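Local coordinates for protein PipY (Synechococcus elongatus, PDB 5NLC) that binds pyridoxal 5'-phosphate and is probably involved in homeostasis of this vitamin B6 cofactor, at residues A78-E83 against R102-L107; W94-E98 against Q139-L143; I4-L8 against T213-G217; I33-Y37 against E58-D64. The contacts are given in a common frame with arbitrary orientation. Numbering follows the deposited sequence.

Interaction 1. Residues A78-E83 against R102-L107; sequences ARKAVE and RIAGEL. With PO4 (phosphate ion), chain C.
Build both segments as regular α-helix, 78-83 running on beyond its last residue and 102-107 arriving from earlier in the chain, with the short axes 9.6 Å apart at closest approach and crossing at -54°. R79 is nearest I103 (CA-CA 6.2 Å), V82 nearest A104 (6.4 Å) and E83 nearest L107 (7.9 Å). A78 starts the contact: its CB rests 3.7 Å from CD1 of I103, whose mt rotamer carries it between the helices. R79 leaves its helix sideways with chi1 and chi2 trans, then turns at chi3 (m) to lay its guanidinium over I103. Its NH2 makes a salt bridge to OE1 of E106 at 2.7 Å, and OE2 of E106 takes NH1 of R102 at 2.9 Å. The two arginines share a phosphate ion, probably from the crystallisation liquor: NE and NH2 of R79 reach its O2 and O3 at 2.9 and 2.6 Å, while NH2 of R102 reaches O1 at 2.9 Å; R99 binds it too. V82 (chi1 t) points inward, CB 4.0 Å from CG2 of I103 and CG1 4.0 Å from CD1 of L107. E83 brings CG to 3.5 Å from CD1 of L107. An apolar seam under an outer salt-bridge network thus joins two consecutive helices on either side of strand 87-91 in sequence, the side-by-side packing of outer helices around the modified TIM barrel of fold type III PLP proteins.

Interaction 2. Residues W94-E98 against Q139-L143; sequences WALAE and QLSQL
W94 and L143 carry most of this contact, which has no hydrogen bond between its segments. Segment 94-98 is the opening of an α-helix; 139-143 takes in the end of another helix, and by L143 the chain is extended (phi/psi -67/120). A97 lies nearest L140 (CA-CA 7.8 Å) and E98 nearest L143 (7.4 Å), and the two segments bury 239 Å². The CA-CB bond of W94 points sideways, but chi1 at 161° and chi2 at -101° swing the indole across to the other helix end. There its six-membered ring meets three residues: CH2 is 3.7 Å from CB of Q139, CE3 is 3.8 Å from CD2 of L140, and CH2 is 4.0 Å from CD2 of L143. The pyrrole side faces back along its own helix, where NE1 gives a weak hydrogen bond to OE1 of E98 (3.3 Å). L143, in rotamer mt, points toward the helix and sets CD1 4.0 Å from O of A97 and 4.1 Å from its CB. The small A97 side chain also takes CD2 of L140 at 3.9 Å, so both leucines close in on it. W128, in the loop ahead of helix 130-141, packs on W94 and L140. The contact joins the start of helix 94-107 to the end of helix 130-141, two successive outer helices separated in sequence by strand 112-116, just before the chain enters strand 147-152.

Interaction 3. Residues I4-L8 against T213-G217; sequences IAERL and TQLFG
The first turn of the N-terminal helix, 4-8, packs against 213-217, where T213 to L215 have helical phi/psi without regular bonds and F216 and G217 are extended. I4 is nearest F216 (CA-CA 5.6 Å) and R7 nearest L215 (5.3 Å). I4, rotamer mt, puts CG1 3.8 Å from O of L215 and CD1 4.1 Å from CD1 of F216, at the ring edge. R7 is drawn out (m, t, t, chi4 -79°) along the loop backbone, so that NH1 donates to O of Q214 at 3.1 Å and O of F216 lies over one face of the guanidinium. CB of L8 lies 3.5 Å from CD2 of L215. The CA-CB bond of L215 points away, yet chi1 trans and an off-well chi2 of -95° bring CD2 back to I4 and L8. The F216 ring stacks with H28, and OE1 of Q214 is bound by NE1 of W198. Water 2 bridges O of R7 (3.1 Å) and O of Q214 (3.2 Å). T213, a PLP-binding residue, has no cofactor here. Between the segments the loop offers backbone carbonyls: O of Q214 accepts from the R7 guanidinium and the water, and the buried O of L215 has no hydrogen-bonding partner.

Interaction 4. Residues I33-Y37 against E58-D64; sequences IREAY and ELTDLPD
Helix 33-37 meets an irregular loop, 58-64, with R34 nearest L59 (CA-CA 8.0 Å) and Y37 nearest L62 (8.7 Å). R34 leaves the helix sideways and stretches out (m, t, t, chi4 -78°) to form a two-pronged salt bridge with D61: NH2 to OD1 at 2.8 Å and NH1 to OD2 at 2.9 Å. Within the loop, N of L62 donates to O of L59 at 3.1 Å, a turn that spans D61. Y37, chi1 trans, points straight at the loop, and its OH donates a very short hydrogen bond to OD1 of D64, 2.4 Å. OD2 of D64 is taken by a salt bridge to NE of R42, which also forms a cation-pi contact with Y37. Apolar layers lie between: L59 CD2 sits over a face of the R34 guanidinium, L62 CD2 makes a CH-pi contact 3.9 Å from the Y37 ring centroid, and I33 CD1 is 4.0 Å from L59 CD1. P63, a calcium-binding residue with no ion here, has CD 3.3 Å from OH of Y37. The carboxylates of D61 and D64 are both matched, D61 by one arginine and D64 by a tyrosine and another arginine, pinning the loop at two points.

From the N terminus, helix 4-14 opens interaction 3, which closes only at 213-217, after strand 208-211, and so encloses the other three contacts. Interaction 4 comes next, closing a short loop from helix 30-38 to the segment before strand 66-69. Interaction 1 opens at 78-83; before it closes at 102-107, interaction 2 has opened at 94-98, to close at 139-143, so these two cross and share helix 94-107. They touch through A78 and L96. Interactions 3 and 4 meet where I4 and F216 pack on helix 30-38. Interactions 2 and 3 lie on opposite sides of the chain's centre, their centres about 37 Å apart.

Interaction 1. Residues A78-E83 against R102-L107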
loop_
_atom_site.group_PDB
_atom_site.type_symbol
_atom_site.label_atom_id
_atom_site.label_comp_id
_atom_site.label_asym_id
_atom_site.label_seq_id
_atom_site.Cartn_x
_atom_site.Cartn_y
_atom_site.Cartn_z
ATOM N N ALA A 78 10.641 -7.848 9.020
ATOM C CA ALA A 78 10.447 -6.411 9.130
ATOM C C ALA A 78 11.771 -5.689 8.813
ATOM O O ALA A 78 11.749 -4.660 8.210
ATOM C CB ALA A 78 9.902 -6.037 10.490
ATOM N N ARG A 79 12.921 -6.256 9.210
ATOM C CA ARG A 79 14.183 -5.593 8.969
ATOM C C ARG A 79 14.462 -5.428 7.480
ATOM O O ARG A 79 14.816 -4.349 7.023
ATOM C CB ARG A 79 15.301 -6.356 9.664
ATOM C CG ARG A 79 16.661 -5.694 9.587
ATOM C CD ARG A 79 17.697 -6.510 10.404
ATOM N NE ARG A 79 17.479 -6.186 11.791
ATOM C CZ ARG A 79 17.915 -5.075 12.399
ATOM N NH1 ARG A 79 18.706 -4.191 11.794
ATOM N NH2 ARG A 79 17.578 -4.868 13.650
ATOM N N LYS A 80 14.333 -6.518 6.717
ATOM C CA LYS A 80 14.484 -6.422 5.274
ATOM C C LYS A 80 13.463 -5.485 4.634
ATOM O O LYS A 80 13.776 -4.832 3.673
ATOM C CB LYS A 80 14.447 -7.796 4.611
ATOM C CG LYS A 80 15.711 -8.621 4.900
ATOM C CD LYS A 80 15.509 -10.017 4.336
ATOM C CE LYS A 80 16.819 -10.820 4.287
ATOM N NZ LYS A 80 16.500 -12.264 4.461
ATOM N N ALA A 81 12.235 -5.456 5.121
ATOM C CA ALA A 81 11.232 -4.524 4.580
ATOM C C ALA A 81 11.619 -3.059 4.796
ATOM O O ALA A 81 11.508 -2.248 3.897
ATOM C CB ALA A 81 9.887 -4.802 5.225
ATOM N N VAL A 82 12.140 -2.728 5.995
ATOM C CA VAL A 82 12.594 -1.372 6.244
ATOM C C VAL A 82 13.755 -1.004 5.308
ATOM O O VAL A 82 13.840 0.109 4.812
ATOM C CB VAL A 82 12.937 -1.158 7.714
ATOM C CG1 VAL A 82 13.525 0.233 7.944
ATOM C CG2 VAL A 82 11.701 -1.331 8.578
ATOM N N GLU A 83 14.622 -1.966 5.053
ATOM C CA GLU A 83 15.829 -1.694 4.293
ATOM C C GLU A 83 15.499 -1.470 2.818
ATOM O O GLU A 83 16.168 -0.661 2.205
ATOM C CB GLU A 83 16.854 -2.841 4.440
ATOM C CG GLU A 83 17.594 -2.896 5.801
ATOM C CD GLU A 83 18.486 -4.157 5.977
ATOM O OE1 GLU A 83 18.218 -5.205 5.344
ATOM O OE2 GLU A 83 19.455 -4.104 6.769
ATOM N N ARG A 102 11.104 0.471 15.648
ATOM C CA ARG A 102 12.333 0.172 16.353
ATOM C C ARG A 102 13.482 -0.044 15.318
ATOM O O ARG A 102 14.552 0.548 15.418
ATOM C CB ARG A 102 12.168 -1.050 17.225
ATOM C CG ARG A 102 13.477 -1.450 17.905
ATOM C CD ARG A 102 13.330 -2.565 18.936
ATOM N NE ARG A 102 12.952 -3.868 18.373
ATOM C CZ ARG A 102 13.698 -4.633 17.558
ATOM N NH1 ARG A 102 14.903 -4.259 17.105
ATOM N NH2 ARG A 102 13.202 -5.810 17.169
ATOM N N ILE A 103 13.202 -0.835 14.288
ATOM C CA ILE A 103 14.162 -1.117 13.241
ATOM C C ILE A 103 14.488 0.115 12.449
ATOM O O ILE A 103 15.679 0.380 12.196
ATOM C CB ILE A 103 13.681 -2.245 12.312
ATOM C CG1 ILE A 103 13.602 -3.579 13.096
ATOM C CG2 ILE A 103 14.655 -2.433 11.140
ATOM C CD1 ILE A 103 12.708 -4.639 12.401
ATOM N N ALA A 104 13.456 0.902 12.090
ATOM C CA ALA A 104 13.647 2.194 11.400
ATOM C C ALA A 104 14.635 3.105 12.167
ATOM O O ALA A 104 15.576 3.620 11.555
ATOM C CB ALA A 104 12.329 2.886 11.162
ATOM N N GLY A 105 14.455 3.208 13.470
ATOM C CA GLY A 105 15.343 3.996 14.343
ATOM C C GLY A 105 16.785 3.506 14.371
ATOM O O GLY A 105 17.740 4.301 14.293
ATOM N N GLU A 106 16.948 2.194 14.414
ATOM C CA GLU A 106 18.304 1.576 14.350
ATOM C C GLU A 106 18.988 1.842 13.005
ATOM O O GLU A 106 20.172 2.174 12.974
ATOM C CB GLU A 106 18.218 0.067 14.570
ATOM C CG GLU A 106 17.719 -0.360 15.954
ATOM C CD GLU A 106 17.575 -1.890 16.128
ATOM O OE1 GLU A 106 17.963 -2.650 15.177
ATOM O OE2 GLU A 106 17.062 -2.290 17.234
ATOM N N LEU A 107 18.269 1.695 11.911
ATOM C CA LEU A 107 18.832 1.935 10.574
ATOM C C LEU A 107 18.848 3.393 10.071
ATOM O O LEU A 107 19.393 3.640 9.002
ATOM C CB LEU A 107 18.130 1.079 9.511
ATOM C CG LEU A 107 18.095 -0.462 9.754
ATOM C CD1 LEU A 107 17.169 -1.097 8.745
ATOM C CD2 LEU A 107 19.489 -1.078 9.801
HETATM P P PO4 C . 15.115 -7.494 14.547
HETATM O O1 PO4 C . 13.753 -6.859 14.568
HETATM O O2 PO4 C . 15.484 -7.868 13.127
HETATM O O3 PO4 C . 16.113 -6.495 15.097
HETATM O O4 PO4 C . 15.102 -8.717 15.443
HETATM O O HOH W 1 19.942 -2.519 13.808
#

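Interaction 2. Residues W94-E98 against Q139-L143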
loop_
_atom_site.group_PDB
_atom_site.type_symbol
_atom_site.label_atom_id
_atom_site.label_comp_id
_atom_site.label_asym_id
_atom_site.label_seq_id
_atom_site.Cartn_x
_atom_site.Cartn_y
_atom_site.Cartn_z
ATOM N N TRP A 94 -0.404 -3.588 16.027
ATOM C CA TRP A 94 0.429 -2.731 16.836
ATOM C C TRP A 94 1.842 -3.322 16.863
ATOM O O TRP A 94 2.855 -2.607 16.696
ATOM C CB TRP A 94 -0.122 -2.600 18.280
ATOM C CG TRP A 94 0.920 -2.130 19.173
ATOM C CD1 TRP A 94 1.638 -2.871 20.021
ATOM C CD2 TRP A 94 1.491 -0.813 19.214
ATOM N NE1 TRP A 94 2.579 -2.088 20.669
ATOM C CE2 TRP A 94 2.521 -0.830 20.160
ATOM C CE3 TRP A 94 1.214 0.385 18.565
ATOM C CZ2 TRP A 94 3.280 0.317 20.476
ATOM C CZ3 TRP A 94 1.990 1.513 18.869
ATOM C CH2 TRP A 94 2.980 1.466 19.811
ATOM N N ALA A 95 1.956 -4.628 17.120
ATOM C CA ALA A 95 3.289 -5.239 17.187
ATOM C C ALA A 95 4.171 -4.953 15.966
ATOM O O ALA A 95 5.350 -4.653 16.087
ATOM C CB ALA A 95 3.145 -6.738 17.306
ATOM N N LEU A 96 3.562 -5.007 14.783
ATOM C CA LEU A 96 4.333 -4.850 13.573
ATOM C C LEU A 96 4.715 -3.374 13.449
ATOM O O LEU A 96 5.853 -3.043 13.014
ATOM C CB LEU A 96 3.579 -5.302 12.321
ATOM C CG LEU A 96 4.376 -5.184 10.988
ATOM C CD1 LEU A 96 5.704 -5.912 11.010
ATOM C CD2 LEU A 96 3.523 -5.605 9.761
ATOM N N ALA A 97 3.803 -2.493 13.776
ATOM C CA ALA A 97 4.102 -1.065 13.686
ATOM C C ALA A 97 5.259 -0.708 14.614
ATOM O O ALA A 97 6.206 0.009 14.192
ATOM C CB ALA A 97 2.911 -0.235 14.058
ATOM N N GLU A 98 5.163 -1.180 15.849
ATOM C CA GLU A 98 6.255 -0.991 16.852
ATOM C C GLU A 98 7.587 -1.541 16.393
ATOM O O GLU A 98 8.657 -0.899 16.555
ATOM C CB GLU A 98 5.862 -1.566 18.219
ATOM C CG GLU A 98 6.896 -1.139 19.260
ATOM C CD GLU A 98 6.497 -1.301 20.693
ATOM O OE1 GLU A 98 5.878 -2.326 21.059
ATOM O OE2 GLU A 98 6.858 -0.365 21.474
ATOM N N GLN A 139 -0.588 5.757 21.017
ATOM C CA GLN A 139 0.726 5.165 20.975
ATOM C C GLN A 139 1.288 5.166 19.547
ATOM O O GLN A 139 2.488 5.414 19.329
ATOM C CB GLN A 139 0.682 3.747 21.519
ATOM C CG GLN A 139 0.569 3.710 23.041
ATOM C CD GLN A 139 -0.788 4.071 23.551
ATOM O OE1 GLN A 139 -1.813 3.646 22.954
ATOM N NE2 GLN A 139 -0.838 4.868 24.676
ATOM N N LEU A 140 0.410 4.929 18.560
ATOM C CA LEU A 140 0.850 5.068 17.167
ATOM C C LEU A 140 1.373 6.455 16.841
ATOM O O LEU A 140 2.382 6.608 16.138
ATOM C CB LEU A 140 -0.282 4.724 16.216
ATOM C CG LEU A 140 -0.617 3.243 16.212
ATOM C CD1 LEU A 140 -1.998 3.024 15.632
ATOM C CD2 LEU A 140 0.403 2.440 15.426
ATOM N N SER A 141 0.678 7.453 17.332
ATOM C CA SER A 141 1.074 8.840 17.196
ATOM C C SER A 141 2.423 9.194 17.798
ATOM O O SER A 141 3.063 10.117 17.322
ATOM C CB SER A 141 -0.004 9.757 17.818
ATOM O OG SER A 141 -1.170 9.637 17.020
ATOM N N GLN A 142 2.882 8.425 18.770
ATOM C CA GLN A 142 4.205 8.639 19.361
ATOM C C GLN A 142 5.354 7.884 18.762
ATOM O O GLN A 142 6.483 8.013 19.239
ATOM C CB GLN A 142 4.103 8.346 20.853
ATOM C CG GLN A 142 3.144 9.361 21.456
ATOM C CD GLN A 142 2.693 9.019 22.861
ATOM O OE1 GLN A 142 2.820 7.874 23.329
ATOM N NE2 GLN A 142 2.136 10.028 23.553
ATOM N N LEU A 143 5.087 7.022 17.782
ATOM C CA LEU A 143 6.151 6.356 17.060
ATOM C C LEU A 143 6.896 7.429 16.254
ATOM O O LEU A 143 6.288 8.158 15.476
ATOM C CB LEU A 143 5.582 5.237 16.180
ATOM C CG LEU A 143 4.982 4.045 16.913
ATOM C CD1 LEU A 143 4.363 3.074 15.909
ATOM C CD2 LEU A 143 5.948 3.306 17.836
#

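Interaction 3. Residues I4-L8 against T213-G217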
loop_
_atom_site.group_PDB
_atom_site.type_symbol
_atom_site.label_atom_id
_atom_site.label_comp_id
_atom_site.label_asym_id
_atom_site.label_seq_id
_atom_site.Cartn_x
_atom_site.Cartn_y
_atom_site.Cartn_z
ATOM N N ILE A 4 3.246 -1.657 -23.076
ATOM C CA ILE A 4 3.154 -1.068 -21.768
ATOM C C ILE A 4 2.858 0.437 -21.825
ATOM O O ILE A 4 2.024 0.927 -21.050
ATOM C CB ILE A 4 4.376 -1.410 -20.923
ATOM C CG1 ILE A 4 4.436 -2.947 -20.664
ATOM C CG2 ILE A 4 4.351 -0.630 -19.633
ATOM C CD1 ILE A 4 5.765 -3.444 -20.081
ATOM N N ALA A 5 3.500 1.175 -22.712
ATOM C CA ALA A 5 3.288 2.631 -22.710
ATOM C C ALA A 5 1.808 2.953 -22.975
ATOM O O ALA A 5 1.236 3.866 -22.361
ATOM C CB ALA A 5 4.154 3.327 -23.745
ATOM N N GLU A 6 1.225 2.189 -23.904
ATOM C CA GLU A 6 -0.159 2.394 -24.336
ATOM C C GLU A 6 -1.135 2.059 -23.196
ATOM O O GLU A 6 -2.098 2.801 -22.901
ATOM C CB GLU A 6 -0.456 1.527 -25.569
ATOM C CG GLU A 6 0.352 1.895 -26.805
ATOM C CD GLU A 6 0.144 0.913 -27.975
ATOM O OE1 GLU A 6 -0.400 1.353 -29.002
ATOM O OE2 GLU A 6 0.524 -0.291 -27.897
ATOM N N ARG A 7 -0.874 0.944 -22.535
ATOM C CA ARG A 7 -1.674 0.537 -21.359
ATOM C C ARG A 7 -1.621 1.575 -20.231
ATOM O O ARG A 7 -2.667 1.941 -19.608
ATOM C CB ARG A 7 -1.212 -0.838 -20.881
ATOM C CG ARG A 7 -1.546 -2.012 -21.801
ATOM C CD ARG A 7 -0.758 -3.215 -21.333
ATOM N NE ARG A 7 -1.182 -4.426 -21.985
ATOM C CZ ARG A 7 -2.262 -5.135 -21.657
ATOM N NH1 ARG A 7 -3.075 -4.770 -20.677
ATOM N NH2 ARG A 7 -2.560 -6.218 -22.362
ATOM N N LEU A 8 -0.411 2.046 -19.930
ATOM C CA LEU A 8 -0.246 3.072 -18.889
ATOM C C LEU A 8 -1.008 4.354 -19.267
ATOM O O LEU A 8 -1.644 4.950 -18.415
ATOM C CB LEU A 8 1.234 3.425 -18.630
ATOM C CG LEU A 8 1.426 4.453 -17.513
ATOM C CD1 LEU A 8 0.878 3.912 -16.201
ATOM C CD2 LEU A 8 2.879 4.823 -17.268
ATOM N N THR A 213 -1.590 -6.835 -14.310
ATOM C CA THR A 213 -1.781 -7.210 -15.702
ATOM C C THR A 213 -2.337 -6.119 -16.619
ATOM O O THR A 213 -1.851 -5.964 -17.767
ATOM C CB THR A 213 -2.605 -8.505 -15.699
ATOM O OG1 THR A 213 -1.744 -9.528 -15.165
ATOM C CG2 THR A 213 -3.088 -8.917 -17.097
ATOM N N GLN A 214 -3.321 -5.338 -16.154
ATOM C CA GLN A 214 -3.834 -4.213 -16.977
ATOM C C GLN A 214 -2.702 -3.253 -17.436
ATOM O O GLN A 214 -2.839 -2.581 -18.429
ATOM C CB GLN A 214 -4.900 -3.393 -16.259
ATOM C CG GLN A 214 -6.348 -3.678 -16.627
ATOM C CD GLN A 214 -7.304 -2.647 -16.006
ATOM O OE1 GLN A 214 -7.532 -2.665 -14.801
ATOM N NE2 GLN A 214 -7.856 -1.744 -16.835
ATOM N N LEU A 215 -1.624 -3.154 -16.672
ATOM C CA LEU A 215 -0.481 -2.313 -17.025
ATOM C C LEU A 215 0.603 -3.077 -17.815
ATOM O O LEU A 215 1.098 -2.605 -18.854
ATOM C CB LEU A 215 0.108 -1.701 -15.738
ATOM C CG LEU A 215 1.187 -0.593 -15.778
ATOM C CD1 LEU A 215 2.614 -1.119 -15.677
ATOM C CD2 LEU A 215 1.124 0.278 -17.008
ATOM N N PHE A 216 1.013 -4.225 -17.280
ATOM C CA PHE A 216 2.137 -4.950 -17.822
ATOM C C PHE A 216 1.623 -5.871 -18.898
ATOM O O PHE A 216 0.407 -5.988 -19.124
ATOM C CB PHE A 216 2.829 -5.778 -16.731
ATOM C CG PHE A 216 3.681 -4.965 -15.767
ATOM C CD1 PHE A 216 4.900 -4.374 -16.185
ATOM C CD2 PHE A 216 3.313 -4.814 -14.464
ATOM C CE1 PHE A 216 5.680 -3.644 -15.316
ATOM C CE2 PHE A 216 4.071 -4.071 -13.611
ATOM C CZ PHE A 216 5.285 -3.513 -14.017
ATOM N N GLY A 217 2.522 -6.568 -19.562
ATOM C CA GLY A 217 2.045 -7.640 -20.451
ATOM C C GLY A 217 1.128 -8.666 -19.754
ATOM O O GLY A 217 0.847 -8.558 -18.563
HETATM O O HOH W 2 -4.777 -0.372 -19.664
#

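Interaction 4. Residues I33-Y37 against E58-D64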
loop_
_atom_site.group_PDB
_atom_site.type_symbol
_atom_site.label_atom_id
_atom_site.label_comp_id
_atom_site.label_asym_id
_atom_site.label_seq_id
_atom_site.Cartn_x
_atom_site.Cartn_y
_atom_site.Cartn_z
ATOM N N ILE A 33 9.890 -3.631 -15.854
ATOM C CA ILE A 33 9.958 -2.456 -14.973
ATOM C C ILE A 33 10.697 -1.310 -15.658
ATOM O O ILE A 33 10.198 -0.171 -15.611
ATOM C CB ILE A 33 10.594 -2.766 -13.588
ATOM C CG1 ILE A 33 9.665 -3.747 -12.846
ATOM C CG2 ILE A 33 10.826 -1.490 -12.786
ATOM C CD1 ILE A 33 10.268 -4.300 -11.562
ATOM N N ARG A 34 11.818 -1.579 -16.349
ATOM C CA ARG A 34 12.459 -0.530 -17.107
ATOM C C ARG A 34 11.609 0.018 -18.213
ATOM O O ARG A 34 11.533 1.260 -18.366
ATOM C CB ARG A 34 13.783 -0.962 -17.699
ATOM C CG ARG A 34 14.855 -1.213 -16.652
ATOM C CD ARG A 34 16.224 -1.265 -17.296
ATOM N NE ARG A 34 17.240 -1.409 -16.230
ATOM C CZ ARG A 34 17.692 -0.465 -15.435
ATOM N NH1 ARG A 34 17.369 0.779 -15.588
ATOM N NH2 ARG A 34 18.547 -0.793 -14.485
ATOM N N GLU A 35 10.909 -0.855 -18.957
ATOM C CA GLU A 35 9.952 -0.380 -19.960
ATOM C C GLU A 35 8.844 0.541 -19.362
ATOM O O GLU A 35 8.505 1.584 -19.963
ATOM C CB GLU A 35 9.385 -1.541 -20.803
ATOM C CG GLU A 35 8.533 -1.153 -21.984
ATOM C CD GLU A 35 8.050 -2.331 -22.837
ATOM O OE1 GLU A 35 8.611 -3.482 -22.756
ATOM O OE2 GLU A 35 7.086 -2.123 -23.605
ATOM N N ALA A 36 8.287 0.136 -18.222
ATOM C CA ALA A 36 7.306 0.937 -17.542
ATOM C C ALA A 36 7.828 2.249 -17.077
ATOM O O ALA A 36 7.144 3.268 -17.201
ATOM C CB ALA A 36 6.669 0.178 -16.397
ATOM N N TYR A 37 9.034 2.246 -16.550
ATOM C CA TYR A 37 9.719 3.471 -16.148
ATOM C C TYR A 37 9.892 4.461 -17.315
ATOM O O TYR A 37 9.612 5.669 -17.200
ATOM C CB TYR A 37 11.021 3.119 -15.448
ATOM C CG TYR A 37 11.710 4.302 -14.798
ATOM C CD1 TYR A 37 12.464 5.178 -15.568
ATOM C CD2 TYR A 37 11.616 4.524 -13.444
ATOM C CE1 TYR A 37 13.108 6.278 -15.003
ATOM C CE2 TYR A 37 12.293 5.625 -12.849
ATOM C CZ TYR A 37 13.008 6.475 -13.644
ATOM O OH TYR A 37 13.633 7.580 -13.135
ATOM N N GLU A 58 19.584 -4.651 -9.770
ATOM C CA GLU A 58 19.924 -4.050 -11.084
ATOM C C GLU A 58 19.297 -2.681 -11.358
ATOM O O GLU A 58 19.758 -1.930 -12.241
ATOM C CB GLU A 58 19.530 -4.961 -12.244
ATOM C CG GLU A 58 20.478 -6.141 -12.448
ATOM C CD GLU A 58 20.249 -7.273 -11.426
ATOM O OE1 GLU A 58 19.248 -7.239 -10.676
ATOM O OE2 GLU A 58 21.072 -8.211 -11.341
ATOM N N LEU A 59 18.264 -2.378 -10.607
ATOM C CA LEU A 59 17.442 -1.211 -10.882
ATOM C C LEU A 59 17.813 -0.003 -10.021
ATOM O O LEU A 59 17.174 1.047 -10.141
ATOM C CB LEU A 59 15.973 -1.555 -10.666
ATOM C CG LEU A 59 15.389 -2.628 -11.583
ATOM C CD1 LEU A 59 14.053 -3.124 -11.075
ATOM C CD2 LEU A 59 15.259 -2.164 -13.029
ATOM N N THR A 60 18.844 -0.115 -9.203
ATOM C CA THR A 60 19.206 1.044 -8.365
ATOM C C THR A 60 19.799 2.245 -9.089
ATOM O O THR A 60 19.911 3.333 -8.485
ATOM C CB THR A 60 20.186 0.658 -7.230
ATOM O OG1 THR A 60 21.373 0.106 -7.761
ATOM C CG2 THR A 60 19.523 -0.346 -6.356
ATOM N N ASP A 61 20.149 2.089 -10.366
ATOM C CA ASP A 61 20.467 3.291 -11.146
ATOM C C ASP A 61 19.293 4.288 -11.159
ATOM O O ASP A 61 19.543 5.490 -11.207
ATOM C CB ASP A 61 20.836 2.941 -12.587
ATOM C CG ASP A 61 19.694 2.225 -13.297
ATOM O OD1 ASP A 61 19.337 1.162 -12.712
ATOM O OD2 ASP A 61 19.148 2.744 -14.347
ATOM N N LEU A 62 18.024 3.811 -11.114
ATOM C CA LEU A 62 16.819 4.652 -11.314
ATOM C C LEU A 62 16.602 5.479 -10.052
ATOM O O LEU A 62 16.387 4.911 -8.987
ATOM C CB LEU A 62 15.574 3.789 -11.638
ATOM C CG LEU A 62 15.730 2.893 -12.908
ATOM C CD1 LEU A 62 14.554 1.925 -13.038
ATOM C CD2 LEU A 62 15.829 3.655 -14.203
ATOM N N PRO A 63 16.670 6.809 -10.164
ATOM C CA PRO A 63 16.795 7.623 -8.927
ATOM C C PRO A 63 15.465 7.784 -8.083
ATOM O O PRO A 63 15.525 7.941 -6.854
ATOM C CB PRO A 63 17.260 8.978 -9.491
ATOM C CG PRO A 63 16.459 9.068 -10.768
ATOM C CD PRO A 63 16.426 7.659 -11.343
ATOM N N ASP A 64 14.317 7.705 -8.739
ATOM C CA ASP A 64 13.008 8.078 -8.184
ATOM C C ASP A 64 11.961 6.963 -8.357
ATOM O O ASP A 64 10.806 7.194 -8.601
ATOM C CB ASP A 64 12.590 9.282 -8.919
ATOM C CG ASP A 64 12.702 9.098 -10.385
ATOM O OD1 ASP A 64 13.299 8.032 -10.844
ATOM O OD2 ASP A 64 12.185 10.004 -11.071
#